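Local atomic coordinates of LPXTG-motif cell wall anchor domain protein (Mobiluncus mulieris, PDB entry 5U5O), a protein that probably mediates adhesion of the bacterium from the cell surface, this piece being two domains stiffened by internal covalent cross-links. Residues 5-10 against 150-155; 15-20 against 160-165; 48-53 against 118-123; 61-66 against 101-106. One frame throughout, in Å; residues are numbered along the deposited sequence.

Contact 1: residues 5-10 against 150-155; sequences VGTYAT and AKHNDP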
loop_
_atom_site.group_PDB
_atom_site.type_symbol
_atom_site.label_atom_id
_atom_site.label_comp_id
_atom_site.label_asym_id
_atom_site.label_seq_id
_atom_site.Cartn_x
_atom_site.Cartn_y
_atom_site.Cartn_z
ATOM N N VAL A 5 -23.918 1.341 -17.818
ATOM C CA VAL A 5 -22.524 0.893 -17.856
ATOM C C VAL A 5 -22.125 0.465 -16.459
ATOM O O VAL A 5 -22.467 1.066 -15.455
ATOM C CB VAL A 5 -21.598 1.969 -18.495
ATOM C CG1 VAL A 5 -21.520 3.242 -17.679
ATOM C CG2 VAL A 5 -20.190 1.407 -18.728
ATOM N N GLY A 6 -21.317 -0.592 -16.421
ATOM C CA GLY A 6 -20.693 -1.078 -15.190
ATOM C C GLY A 6 -19.271 -1.547 -15.500
ATOM O O GLY A 6 -18.875 -1.636 -16.668
ATOM N N THR A 7 -18.498 -1.830 -14.453
ATOM C CA THR A 7 -17.113 -2.228 -14.633
ATOM C C THR A 7 -16.729 -3.219 -13.558
ATOM O O THR A 7 -17.263 -3.221 -12.450
ATOM C CB THR A 7 -16.185 -1.012 -14.559
ATOM O OG1 THR A 7 -16.380 -0.353 -13.304
ATOM C CG2 THR A 7 -16.339 -0.051 -15.701
ATOM N N TYR A 8 -15.725 -4.028 -13.893
ATOM C CA TYR A 8 -15.055 -4.893 -12.918
ATOM C C TYR A 8 -13.552 -4.714 -13.111
ATOM O O TYR A 8 -13.043 -4.912 -14.208
ATOM C CB TYR A 8 -15.450 -6.340 -13.139
ATOM C CG TYR A 8 -14.764 -7.317 -12.205
ATOM C CD1 TYR A 8 -15.000 -7.267 -10.827
ATOM C CD2 TYR A 8 -13.887 -8.301 -12.687
ATOM C CE1 TYR A 8 -14.390 -8.158 -9.951
ATOM C CE2 TYR A 8 -13.285 -9.206 -11.812
ATOM C CZ TYR A 8 -13.531 -9.126 -10.447
ATOM O OH TYR A 8 -12.933 -10.014 -9.575
ATOM N N ALA A 9 -12.903 -4.252 -12.060
ATOM C CA ALA A 9 -11.463 -3.942 -12.117
ATOM C C ALA A 9 -10.613 -5.043 -11.508
ATOM O O ALA A 9 -10.925 -5.523 -10.424
ATOM C CB ALA A 9 -11.208 -2.646 -11.395
ATOM N N THR A 10 -9.532 -5.422 -12.198
ATOM C CA THR A 10 -8.580 -6.394 -11.672
ATOM C C THR A 10 -7.167 -5.963 -12.029
ATOM O O THR A 10 -6.967 -5.138 -12.922
ATOM C CB THR A 10 -8.813 -7.804 -12.235
ATOM O OG1 THR A 10 -8.826 -7.749 -13.662
ATOM C CG2 THR A 10 -10.123 -8.368 -11.761
ATOM N N ALA A 150 -24.659 7.331 -19.817
ATOM C CA ALA A 150 -24.592 6.590 -18.567
ATOM C C ALA A 150 -23.212 6.742 -17.982
ATOM O O ALA A 150 -22.230 6.888 -18.722
ATOM C CB ALA A 150 -24.896 5.127 -18.791
ATOM N N LYS A 151 -23.141 6.690 -16.661
ATOM C CA LYS A 151 -21.879 6.750 -15.928
ATOM C C LYS A 151 -21.892 5.723 -14.829
ATOM O O LYS A 151 -22.948 5.341 -14.316
ATOM C CB LYS A 151 -21.702 8.115 -15.269
ATOM C CG LYS A 151 -21.784 9.317 -16.192
ATOM C CD LYS A 151 -21.612 10.631 -15.437
ATOM C CE LYS A 151 -22.720 10.869 -14.415
ATOM N NZ LYS A 151 -22.717 12.263 -13.889
ATOM N N HIS A 152 -20.681 5.319 -14.445
ATOM C CA HIS A 152 -20.432 4.522 -13.262
ATOM C C HIS A 152 -19.293 5.204 -12.510
ATOM O O HIS A 152 -18.119 4.795 -12.582
ATOM C CB HIS A 152 -20.117 3.077 -13.639
ATOM C CG HIS A 152 -20.152 2.121 -12.496
ATOM N ND1 HIS A 152 -19.168 2.094 -11.531
ATOM C CD2 HIS A 152 -21.012 1.124 -12.183
ATOM C CE1 HIS A 152 -19.430 1.135 -10.664
ATOM N NE2 HIS A 152 -20.545 0.529 -11.035
ATOM N N ASN A 153 -19.652 6.307 -11.868
ATOM C CA ASN A 153 -18.728 7.143 -11.110
ATOM C C ASN A 153 -19.012 6.927 -9.621
ATOM O O ASN A 153 -19.549 7.808 -8.923
ATOM C CB ASN A 153 -18.852 8.609 -11.529
ATOM C CG ASN A 153 -18.407 8.880 -12.968
ATOM O OD1 ASN A 153 -17.999 7.984 -13.723
ATOM N ND2 ASN A 153 -18.473 10.148 -13.350
ATOM N N ASP A 154 -18.713 5.708 -9.161
ATOM C CA ASP A 154 -19.183 5.207 -7.851
ATOM C C ASP A 154 -17.955 4.958 -6.951
ATOM O O ASP A 154 -17.270 3.930 -7.107
ATOM C CB ASP A 154 -19.993 3.907 -8.048
ATOM C CG ASP A 154 -21.292 4.112 -8.850
ATOM O OD1 ASP A 154 -21.856 5.229 -8.857
ATOM O OD2 ASP A 154 -21.765 3.128 -9.470
ATOM N N PRO A 155 -17.650 5.902 -6.021
ATOM C CA PRO A 155 -16.394 5.789 -5.260
ATOM C C PRO A 155 -16.350 4.612 -4.285
ATOM O O PRO A 155 -15.271 4.163 -3.965
ATOM C CB PRO A 155 -16.311 7.121 -4.512
ATOM C CG PRO A 155 -17.741 7.510 -4.320
ATOM C CD PRO A 155 -18.465 7.041 -5.552
HETATM O O HOH W 1 -23.804 2.738 -13.479
#

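Contact 2: residues 15-20 against 160-165; sequences KAFDVT and QSITAE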
loop_
_atom_site.group_PDB
_atom_site.type_symbol
_atom_site.label_atom_id
_atom_site.label_comp_id
_atom_site.label_asym_id
_atom_site.label_seq_id
_atom_site.Cartn_x
_atom_site.Cartn_y
_atom_site.Cartn_z
ATOM N N LYS A 15 -7.722 -8.522 -6.965
ATOM C CA LYS A 15 -8.246 -7.236 -6.510
ATOM C C LYS A 15 -7.202 -6.363 -5.799
ATOM O O LYS A 15 -7.492 -5.228 -5.427
ATOM C CB LYS A 15 -9.449 -7.483 -5.591
ATOM C CG LYS A 15 -10.615 -8.210 -6.265
ATOM C CD LYS A 15 -11.222 -7.437 -7.427
ATOM C CE LYS A 15 -11.568 -6.011 -7.039
ATOM N NZ LYS A 15 -12.393 -5.290 -8.046
ATOM N N ALA A 16 -5.990 -6.889 -5.623
ATOM C CA ALA A 16 -4.881 -6.156 -5.005
ATOM C C ALA A 16 -3.560 -6.486 -5.669
ATOM O O ALA A 16 -3.411 -7.524 -6.306
ATOM C CB ALA A 16 -4.800 -6.472 -3.528
ATOM N N PHE A 17 -2.601 -5.582 -5.486
ATOM C CA PHE A 17 -1.247 -5.778 -5.978
ATOM C C PHE A 17 -0.264 -5.173 -4.998
ATOM O O PHE A 17 -0.636 -4.371 -4.137
ATOM C CB PHE A 17 -1.059 -5.184 -7.373
ATOM C CG PHE A 17 -1.219 -3.688 -7.440
ATOM C CD1 PHE A 17 -2.442 -3.105 -7.664
ATOM C CD2 PHE A 17 -0.129 -2.860 -7.303
ATOM C CE1 PHE A 17 -2.555 -1.724 -7.739
ATOM C CE2 PHE A 17 -0.231 -1.490 -7.369
ATOM C CZ PHE A 17 -1.450 -0.914 -7.596
ATOM N N ASP A 18 0.989 -5.590 -5.156
ATOM C CA ASP A 18 2.082 -5.185 -4.275
ATOM C C ASP A 18 2.709 -3.889 -4.799
ATOM O O ASP A 18 3.556 -3.917 -5.706
ATOM C CB ASP A 18 3.129 -6.306 -4.185
ATOM C CG ASP A 18 4.361 -5.920 -3.363
ATOM O OD1 ASP A 18 4.426 -4.784 -2.844
ATOM O OD2 ASP A 18 5.271 -6.764 -3.253
ATOM N N VAL A 19 2.361 -2.777 -4.163
ATOM C CA VAL A 19 2.766 -1.444 -4.609
ATOM C C VAL A 19 4.201 -1.098 -4.210
ATOM O O VAL A 19 4.762 -0.122 -4.706
ATOM C CB VAL A 19 1.778 -0.354 -4.104
ATOM C CG1 VAL A 19 1.964 -0.032 -2.618
ATOM C CG2 VAL A 19 1.874 0.910 -4.948
ATOM N N THR A 20 4.786 -1.887 -3.312
ATOM C CA THR A 20 6.189 -1.720 -2.949
ATOM C C THR A 20 7.117 -2.704 -3.677
ATOM O O THR A 20 8.252 -2.892 -3.259
ATOM C CB THR A 20 6.395 -1.842 -1.427
ATOM O OG1 THR A 20 5.848 -3.074 -0.955
ATOM C CG2 THR A 20 5.784 -0.669 -0.700
ATOM N N GLN A 160 -15.322 -1.951 -8.869
ATOM C CA GLN A 160 -14.301 -1.095 -9.480
ATOM C C GLN A 160 -13.108 -0.788 -8.577
ATOM O O GLN A 160 -12.247 -0.024 -8.970
ATOM C CB GLN A 160 -14.950 0.209 -9.963
ATOM C CG GLN A 160 -16.027 -0.009 -11.014
ATOM C CD GLN A 160 -15.475 -0.476 -12.341
ATOM O OE1 GLN A 160 -14.368 -1.008 -12.503
ATOM N N SER A 161 -13.086 -1.370 -7.384
ATOM C CA SER A 161 -12.008 -1.108 -6.434
ATOM C C SER A 161 -10.781 -1.946 -6.758
ATOM O O SER A 161 -10.901 -3.082 -7.226
ATOM C CB SER A 161 -12.480 -1.405 -5.011
ATOM O OG SER A 161 -12.611 -2.796 -4.799
ATOM N N ILE A 162 -9.613 -1.373 -6.468
ATOM C CA ILE A 162 -8.318 -2.069 -6.480
ATOM C C ILE A 162 -7.547 -1.579 -5.252
ATOM O O ILE A 162 -7.562 -0.377 -4.965
ATOM C CB ILE A 162 -7.475 -1.732 -7.752
ATOM C CG1 ILE A 162 -8.189 -2.227 -9.021
ATOM C CG2 ILE A 162 -6.062 -2.305 -7.677
ATOM C CD1 ILE A 162 -8.264 -3.738 -9.140
ATOM N N THR A 163 -6.846 -2.486 -4.568
ATOM C CA THR A 163 -6.010 -2.096 -3.428
ATOM C C THR A 163 -4.539 -2.223 -3.775
ATOM O O THR A 163 -4.086 -3.300 -4.120
ATOM C CB THR A 163 -6.320 -2.943 -2.191
ATOM O OG1 THR A 163 -7.717 -2.909 -1.963
ATOM C CG2 THR A 163 -5.642 -2.380 -0.962
ATOM N N ALA A 164 -3.834 -1.104 -3.683
ATOM C CA ALA A 164 -2.383 -1.074 -3.801
ATOM C C ALA A 164 -1.808 -1.312 -2.402
ATOM O O ALA A 164 -1.874 -0.418 -1.544
ATOM C CB ALA A 164 -1.962 0.273 -4.355
ATOM N N GLU A 165 -1.297 -2.530 -2.177
ATOM C CA GLU A 165 -0.899 -3.006 -0.850
ATOM C C GLU A 165 0.606 -2.902 -0.662
ATOM O O GLU A 165 1.373 -3.535 -1.403
ATOM C CB GLU A 165 -1.283 -4.472 -0.653
ATOM C CG GLU A 165 -2.775 -4.723 -0.667
ATOM C CD GLU A 165 -3.139 -6.172 -0.411
ATOM O OE1 GLU A 165 -2.307 -7.077 -0.622
ATOM O OE2 GLU A 165 -4.298 -6.400 -0.026
HETATM O O HOH W 2 -8.976 -5.075 -3.013
#

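Contact 3: residues 48-53 against 118-123; sequences GQLYEQ and IALVVY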
loop_
_atom_site.group_PDB
_atom_site.type_symbol
_atom_site.label_atom_id
_atom_site.label_comp_id
_atom_site.label_asym_id
_atom_site.label_seq_id
_atom_site.Cartn_x
_atom_site.Cartn_y
_atom_site.Cartn_z
ATOM N N GLY A 48 -12.624 5.425 -19.342
ATOM C CA GLY A 48 -12.333 5.023 -17.985
ATOM C C GLY A 48 -11.247 5.900 -17.377
ATOM O O GLY A 48 -10.352 6.391 -18.093
ATOM N N GLN A 49 -11.312 6.069 -16.060
ATOM C CA GLN A 49 -10.283 6.764 -15.287
ATOM C C GLN A 49 -10.035 6.019 -14.003
ATOM O O GLN A 49 -10.950 5.471 -13.403
ATOM C CB GLN A 49 -10.660 8.211 -14.954
ATOM C CG GLN A 49 -11.138 9.035 -16.126
ATOM C CD GLN A 49 -12.609 8.804 -16.459
ATOM O OE1 GLN A 49 -13.460 8.663 -15.564
ATOM N NE2 GLN A 49 -12.917 8.763 -17.749
ATOM N N LEU A 50 -8.772 6.044 -13.578
ATOM C CA LEU A 50 -8.339 5.464 -12.319
ATOM C C LEU A 50 -8.008 6.575 -11.333
ATOM O O LEU A 50 -7.248 7.494 -11.665
ATOM C CB LEU A 50 -7.075 4.617 -12.554
ATOM C CG LEU A 50 -6.592 3.825 -11.350
ATOM C CD1 LEU A 50 -7.550 2.718 -10.968
ATOM C CD2 LEU A 50 -5.212 3.254 -11.663
ATOM N N TYR A 51 -8.551 6.468 -10.120
ATOM C CA TYR A 51 -8.336 7.448 -9.063
ATOM C C TYR A 51 -7.977 6.776 -7.753
ATOM O O TYR A 51 -8.408 5.655 -7.493
ATOM C CB TYR A 51 -9.634 8.204 -8.786
ATOM C CG TYR A 51 -10.154 9.069 -9.896
ATOM C CD1 TYR A 51 -9.637 10.337 -10.109
ATOM C CD2 TYR A 51 -11.236 8.648 -10.691
ATOM C CE1 TYR A 51 -10.140 11.158 -11.102
ATOM C CE2 TYR A 51 -11.744 9.465 -11.690
ATOM C CZ TYR A 51 -11.189 10.716 -11.890
ATOM O OH TYR A 51 -11.643 11.554 -12.864
ATOM N N GLU A 52 -7.219 7.476 -6.917
ATOM C CA GLU A 52 -7.182 7.154 -5.496
ATOM C C GLU A 52 -8.553 7.563 -4.919
ATOM O O GLU A 52 -9.118 8.609 -5.294
ATOM C CB GLU A 52 -5.991 7.835 -4.797
ATOM C CG GLU A 52 -5.844 7.492 -3.320
ATOM C CD GLU A 52 -6.731 8.323 -2.413
ATOM O OE1 GLU A 52 -6.893 9.536 -2.665
ATOM O OE2 GLU A 52 -7.290 7.759 -1.451
ATOM N N GLN A 53 -9.092 6.715 -4.041
ATOM C CA GLN A 53 -10.497 6.797 -3.622
ATOM C C GLN A 53 -10.900 8.133 -2.998
ATOM O O GLN A 53 -11.977 8.643 -3.301
ATOM C CB GLN A 53 -10.849 5.652 -2.673
ATOM C CG GLN A 53 -12.332 5.565 -2.329
ATOM C CD GLN A 53 -12.618 4.518 -1.274
ATOM O OE1 GLN A 53 -11.875 4.390 -0.297
ATOM N NE2 GLN A 53 -13.707 3.771 -1.451
ATOM N N ILE A 118 -3.341 1.666 -0.272
ATOM C CA ILE A 118 -3.890 2.789 -1.024
ATOM C C ILE A 118 -5.113 2.260 -1.783
ATOM O O ILE A 118 -4.997 1.313 -2.560
ATOM C CB ILE A 118 -2.876 3.393 -2.016
ATOM C CG1 ILE A 118 -1.635 3.886 -1.265
ATOM C CG2 ILE A 118 -3.507 4.544 -2.811
ATOM C CD1 ILE A 118 -0.402 4.016 -2.143
ATOM N N ALA A 119 -6.278 2.840 -1.502
ATOM C CA ALA A 119 -7.515 2.452 -2.177
ATOM C C ALA A 119 -7.644 3.155 -3.519
ATOM O O ALA A 119 -7.587 4.395 -3.600
ATOM C CB ALA A 119 -8.736 2.756 -1.316
ATOM N N LEU A 120 -7.836 2.356 -4.566
ATOM C CA LEU A 120 -8.097 2.873 -5.913
ATOM C C LEU A 120 -9.489 2.504 -6.414
ATOM O O LEU A 120 -10.057 1.500 -6.007
ATOM C CB LEU A 120 -7.068 2.317 -6.895
ATOM C CG LEU A 120 -5.604 2.467 -6.488
ATOM C CD1 LEU A 120 -4.681 1.839 -7.525
ATOM C CD2 LEU A 120 -5.223 3.926 -6.301
ATOM N N VAL A 121 -9.968 3.267 -7.383
ATOM C CA VAL A 121 -11.272 2.982 -7.973
ATOM C C VAL A 121 -11.301 3.461 -9.421
ATOM O O VAL A 121 -10.746 4.505 -9.745
ATOM C CB VAL A 121 -12.420 3.578 -7.107
ATOM C CG1 VAL A 121 -12.332 5.100 -7.078
ATOM C CG2 VAL A 121 -13.791 3.084 -7.569
ATOM N N VAL A 122 -11.988 2.683 -10.257
ATOM C CA VAL A 122 -12.205 2.974 -11.673
ATOM C C VAL A 122 -13.594 3.619 -11.845
ATOM O O VAL A 122 -14.586 3.159 -11.246
ATOM C CB VAL A 122 -12.184 1.685 -12.489
ATOM C CG1 VAL A 122 -12.626 1.911 -13.929
ATOM C CG2 VAL A 122 -10.778 1.113 -12.449
ATOM N N TYR A 123 -13.632 4.719 -12.589
ATOM C CA TYR A 123 -14.863 5.393 -13.039
ATOM C C TYR A 123 -14.979 5.126 -14.531
ATOM O O TYR A 123 -13.966 4.976 -15.227
ATOM C CB TYR A 123 -14.708 6.886 -12.786
ATOM C CG TYR A 123 -15.055 7.355 -11.373
ATOM C CD1 TYR A 123 -15.006 6.503 -10.262
ATOM C CD2 TYR A 123 -15.471 8.674 -11.164
ATOM C CE1 TYR A 123 -15.350 6.954 -8.990
ATOM C CE2 TYR A 123 -15.808 9.129 -9.897
ATOM C CZ TYR A 123 -15.747 8.268 -8.819
ATOM O OH TYR A 123 -16.087 8.741 -7.573
HETATM O O HOH W 3 -6.452 5.372 -0.230
#

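Contact 4: residues 61-66 against 101-106; sequences SALAKA and LTVKRE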
loop_
_atom_site.group_PDB
_atom_site.type_symbol
_atom_site.label_atom_id
_atom_site.label_comp_id
_atom_site.label_asym_id
_atom_site.label_seq_id
_atom_site.Cartn_x
_atom_site.Cartn_y
_atom_site.Cartn_z
ATOM N N SER A 61 -6.924 14.925 -10.834
ATOM C CA SER A 61 -6.372 13.894 -9.935
ATOM C C SER A 61 -6.283 12.476 -10.529
ATOM O O SER A 61 -5.818 11.557 -9.848
ATOM C CB SER A 61 -7.159 13.847 -8.621
ATOM O OG SER A 61 -7.045 15.074 -7.921
ATOM N N ALA A 62 -6.689 12.294 -11.786
ATOM C CA ALA A 62 -6.678 10.969 -12.415
ATOM C C ALA A 62 -5.258 10.423 -12.549
ATOM O O ALA A 62 -4.367 11.124 -13.012
ATOM C CB ALA A 62 -7.341 11.018 -13.782
ATOM N N LEU A 63 -5.079 9.175 -12.125
ATOM C CA LEU A 63 -3.805 8.469 -12.222
ATOM C C LEU A 63 -3.606 7.868 -13.606
ATOM O O LEU A 63 -2.477 7.685 -14.048
ATOM C CB LEU A 63 -3.745 7.352 -11.179
ATOM C CG LEU A 63 -3.781 7.792 -9.715
ATOM C CD1 LEU A 63 -4.117 6.631 -8.794
ATOM C CD2 LEU A 63 -2.448 8.411 -9.329
ATOM N N ALA A 64 -4.710 7.514 -14.260
ATOM C CA ALA A 64 -4.679 6.949 -15.600
ATOM C C ALA A 64 -6.035 7.220 -16.229
ATOM O O ALA A 64 -7.050 7.348 -15.526
ATOM C CB ALA A 64 -4.467 5.460 -15.541
ATOM N N LYS A 65 -6.031 7.292 -17.556
ATOM C CA LYS A 65 -7.238 7.504 -18.356
ATOM C C LYS A 65 -7.159 6.677 -19.621
ATOM O O LYS A 65 -6.075 6.495 -20.169
ATOM C CB LYS A 65 -7.363 8.967 -18.763
ATOM C CG LYS A 65 -7.557 9.967 -17.647
ATOM C CD LYS A 65 -7.622 11.361 -18.251
ATOM C CE LYS A 65 -7.844 12.426 -17.199
ATOM N NZ LYS A 65 -8.136 13.741 -17.833
ATOM N N ALA A 66 -8.286 6.188 -20.112
ATOM C CA ALA A 66 -8.368 5.502 -21.400
ATOM C C ALA A 66 -9.702 5.791 -22.043
ATOM O O ALA A 66 -10.721 5.906 -21.347
ATOM C CB ALA A 66 -8.246 4.002 -21.232
ATOM N N LEU A 101 -5.895 0.444 -17.877
ATOM C CA LEU A 101 -5.535 1.682 -17.186
ATOM C C LEU A 101 -4.189 1.450 -16.488
ATOM O O LEU A 101 -4.109 0.683 -15.522
ATOM C CB LEU A 101 -6.621 2.059 -16.169
ATOM C CG LEU A 101 -7.970 2.473 -16.772
ATOM C CD1 LEU A 101 -9.049 2.483 -15.702
ATOM C CD2 LEU A 101 -7.857 3.838 -17.432
ATOM N N THR A 102 -3.144 2.095 -16.996
ATOM C CA THR A 102 -1.789 1.842 -16.532
ATOM C C THR A 102 -1.314 2.998 -15.678
ATOM O O THR A 102 -1.340 4.153 -16.090
ATOM C CB THR A 102 -0.876 1.561 -17.731
ATOM O OG1 THR A 102 -1.340 0.365 -18.371
ATOM C CG2 THR A 102 0.556 1.356 -17.302
ATOM N N VAL A 103 -0.872 2.663 -14.469
ATOM C CA VAL A 103 -0.400 3.644 -13.500
ATOM C C VAL A 103 1.069 3.386 -13.169
ATOM O O VAL A 103 1.482 2.246 -12.923
ATOM C CB VAL A 103 -1.301 3.669 -12.231
ATOM C CG1 VAL A 103 -1.435 2.299 -11.584
ATOM C CG2 VAL A 103 -0.830 4.714 -11.236
ATOM N N LYS A 104 1.851 4.462 -13.173
ATOM C CA LYS A 104 3.251 4.397 -12.781
ATOM C C LYS A 104 3.342 4.186 -11.277
ATOM O O LYS A 104 2.657 4.859 -10.516
ATOM C CB LYS A 104 3.988 5.679 -13.169
ATOM C CG LYS A 104 4.094 5.892 -14.673
ATOM C CD LYS A 104 4.916 7.127 -15.017
ATOM C CE LYS A 104 4.239 8.406 -14.543
ATOM N NZ LYS A 104 4.831 9.633 -15.140
ATOM N N ARG A 105 4.201 3.264 -10.851
ATOM C CA ARG A 105 4.352 2.971 -9.425
ATOM C C ARG A 105 4.689 4.229 -8.626
ATOM O O ARG A 105 4.167 4.413 -7.526
ATOM C CB ARG A 105 5.398 1.882 -9.179
ATOM C CG ARG A 105 5.328 1.275 -7.780
ATOM C CD ARG A 105 6.138 -0.013 -7.689
ATOM N NE ARG A 105 7.564 0.261 -7.575
ATOM C CZ ARG A 105 8.182 0.670 -6.467
ATOM N NH1 ARG A 105 9.489 0.889 -6.497
ATOM N NH2 ARG A 105 7.517 0.869 -5.330
ATOM N N GLU A 106 5.528 5.101 -9.192
ATOM C CA GLU A 106 5.914 6.347 -8.508
ATOM C C GLU A 106 4.779 7.369 -8.345
ATOM O O GLU A 106 4.832 8.199 -7.443
ATOM C CB GLU A 106 7.135 7.001 -9.173
ATOM C CG GLU A 106 6.920 7.557 -10.577
ATOM C CD GLU A 106 8.047 8.459 -11.059
ATOM O OE1 GLU A 106 9.037 8.681 -10.319
ATOM O OE2 GLU A 106 7.933 8.953 -12.197
HETATM O O HOH W 4 0.190 7.123 -13.562
#

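Contact 1: residues 5-10 against 150-155
H152 and V5 carry this contact, in which two strands run side by side in roughly the same direction, 26° apart, without a direct hydrogen bond. With CG anti to its backbone N (chi1 -167°), H152 swings its imidazole toward strand 5-10. The ring edge meets the backbone: CD2 lies 3.6 Å from V5 O. G6 brings its CA within 3.7 Å of H152 CD2, so that the backbone of G6 itself makes the contact with the ring. Above one ring face sits T7 OG1, already joined to Q160 in an ester; over the centre of the opposite face hangs D154 OD2, whose charge would be expected to stabilise a protonated imidazole. V5 holds CG1 in the crowded position between N and the carbonyl carbon (chi1 65°), which turns this methyl to A150 CB, 4.0 Å away, and onto the K151 backbone. A water bridges the remaining gap, donating to V5 O and K151 O, 2.9 Å from each. Around the contact, strand 4-10 is bonded through G6, Y8 and T10 to strand 26-36, whereas A150 pairs with L126 of strand 118-127, so the two sheets of the Ig-like sandwich meet here along their margins.

Contact 2: residues 15-20 against 160-165
The phenyl ring of F17 has A164 over one face, its CA 4.0 Å from the ring centroid in a CH-pi contact, and I162 CG2 in the ring plane at the edge, 3.6 Å from F17 CE1. Another ring, that of F27, meets it at about 35°. F17 reaches this site because its CG takes the crowded position between N and the carbonyl carbon (chi1 64°), while the small methyl of A164 is shared by F17 and V19, V19 CB lying 3.8 Å from A164 CB. The strands are parallel and in register, A16 beside T163 and D18 beside E165, an arrangement like that of strands A' and G in many Ig-like domains. The backbone bonds alternate: T163 N to K15 O, F17 N to T163 O, E165 N to F17 O, the last 2.8 Å and nearly along the carbonyl axis. K15, bent at chi2 and chi3, curls its ammonium back to S161 O, 2.8 Å from NZ, and also binds A9 O. At the far end, D18 OD1 is gripped twice: T20 OG1 donates to its syn lone pair at 2.9 Å, and T20 N approaches from above the carboxylate plane, forming an Asx turn.

Contact 3: residues 48-53 against 118-123
Strands 48-52 and 118-123 form a twisted antiparallel ladder, with Q49-Y123 and Y51-V121 as hydrogen-bonded pairs and L50-V122 as a non-hydrogen-bonded pair between them. On the face of Y51 and Y123 the rings meet in a T-shaped stack: the CD2-CE2 edge of Y51 points at the Y123 face, centroids 5.2 Å apart and planes at 66°. Y51 CE2 comes within 3.8 Å of Y123 CD2. Both tyrosines keep CG anti to the carbonyl carbon, Y51 at chi1 -65°. Beside them Q49, bent at chi2, lays OE1 3.5 Å from Y123 CB, its amide nearly perpendicular to the ring, while that oxygen accepts from Q125. On the other face L50 CD1 reaches V122 CG2 at 3.9 Å; these branched aliphatic chains suit a sandwich interior, where I29, V103 and L101 also lie. Past the last pair, Q53 N donates to A119 O at 2.8 Å, and Q53 NE2 bonds P155 O. E52, whose OE1 bonds S54 OG, reaches A119 N through a water, 2.8 Å from E52 OE2 and from A119 N. The chemistry is thus divided: the tyrosines and Q49 share one face with V121, L50 and V122 make the other aliphatic, and polar groups and water serve the strand end.

Contact 4: residues 61-66 against 101-106
Segments 64-66 and 101-104 run antiparallel at 158°, their axes 5.9 Å apart, yet no hydrogen bond passes between them. Their backbones bond in different sheets of the Ig-like beta-sandwich: L63, A64 and A66 to strand 43-52, L101 and V103 to strand 26-36. The two layers are therefore joined here by side chains. L101, with CG anti to its carbonyl carbon (chi1 -68°), lays CD2 along the opposing strand, 3.6 Å from A66 N and 3.8 Å from A66 CB. Two alanines suit this side, since their short methyls let the strands come close: A64 CB stands 4.1 Å from L101 CB and 3.4 Å from T102 O. Further along, V103 carries CG2 anti to its backbone N and sets that methyl against L63 CB at 3.9 Å, while L108 of the following short helix touches both residues. K65 turns outward between the alanines, extended along its whole length, and forms a salt bridge with E139; T102 likewise turns from the contact and its OG1 bonds that of T28. Where the strands diverge, a water spans the backbones, donating to L63 O at 2.8 Å and accepting from K104 N at 3.2 Å.

In the fold
All four contacts lie in the T-Q ester bond domain, the first of the two domains of this piece. Contact 3 is central, its centre about 10 Å from that of contact 1, 11 Å from contact 2 and 9 Å from contact 4. Contacts 1 and 2, about 17 Å apart, share strand 150-178 and alternate along the chain; contact 3 is nested within both, and contact 4 within contact 3. Strand 118-127 pairs with 43-52 and 150-178, knitting the middle together. The ester between T7 and Q160 ties contact 1 to contact 2, joining the domain's first and last strands, consistent with resistance to pulling in an adhesin.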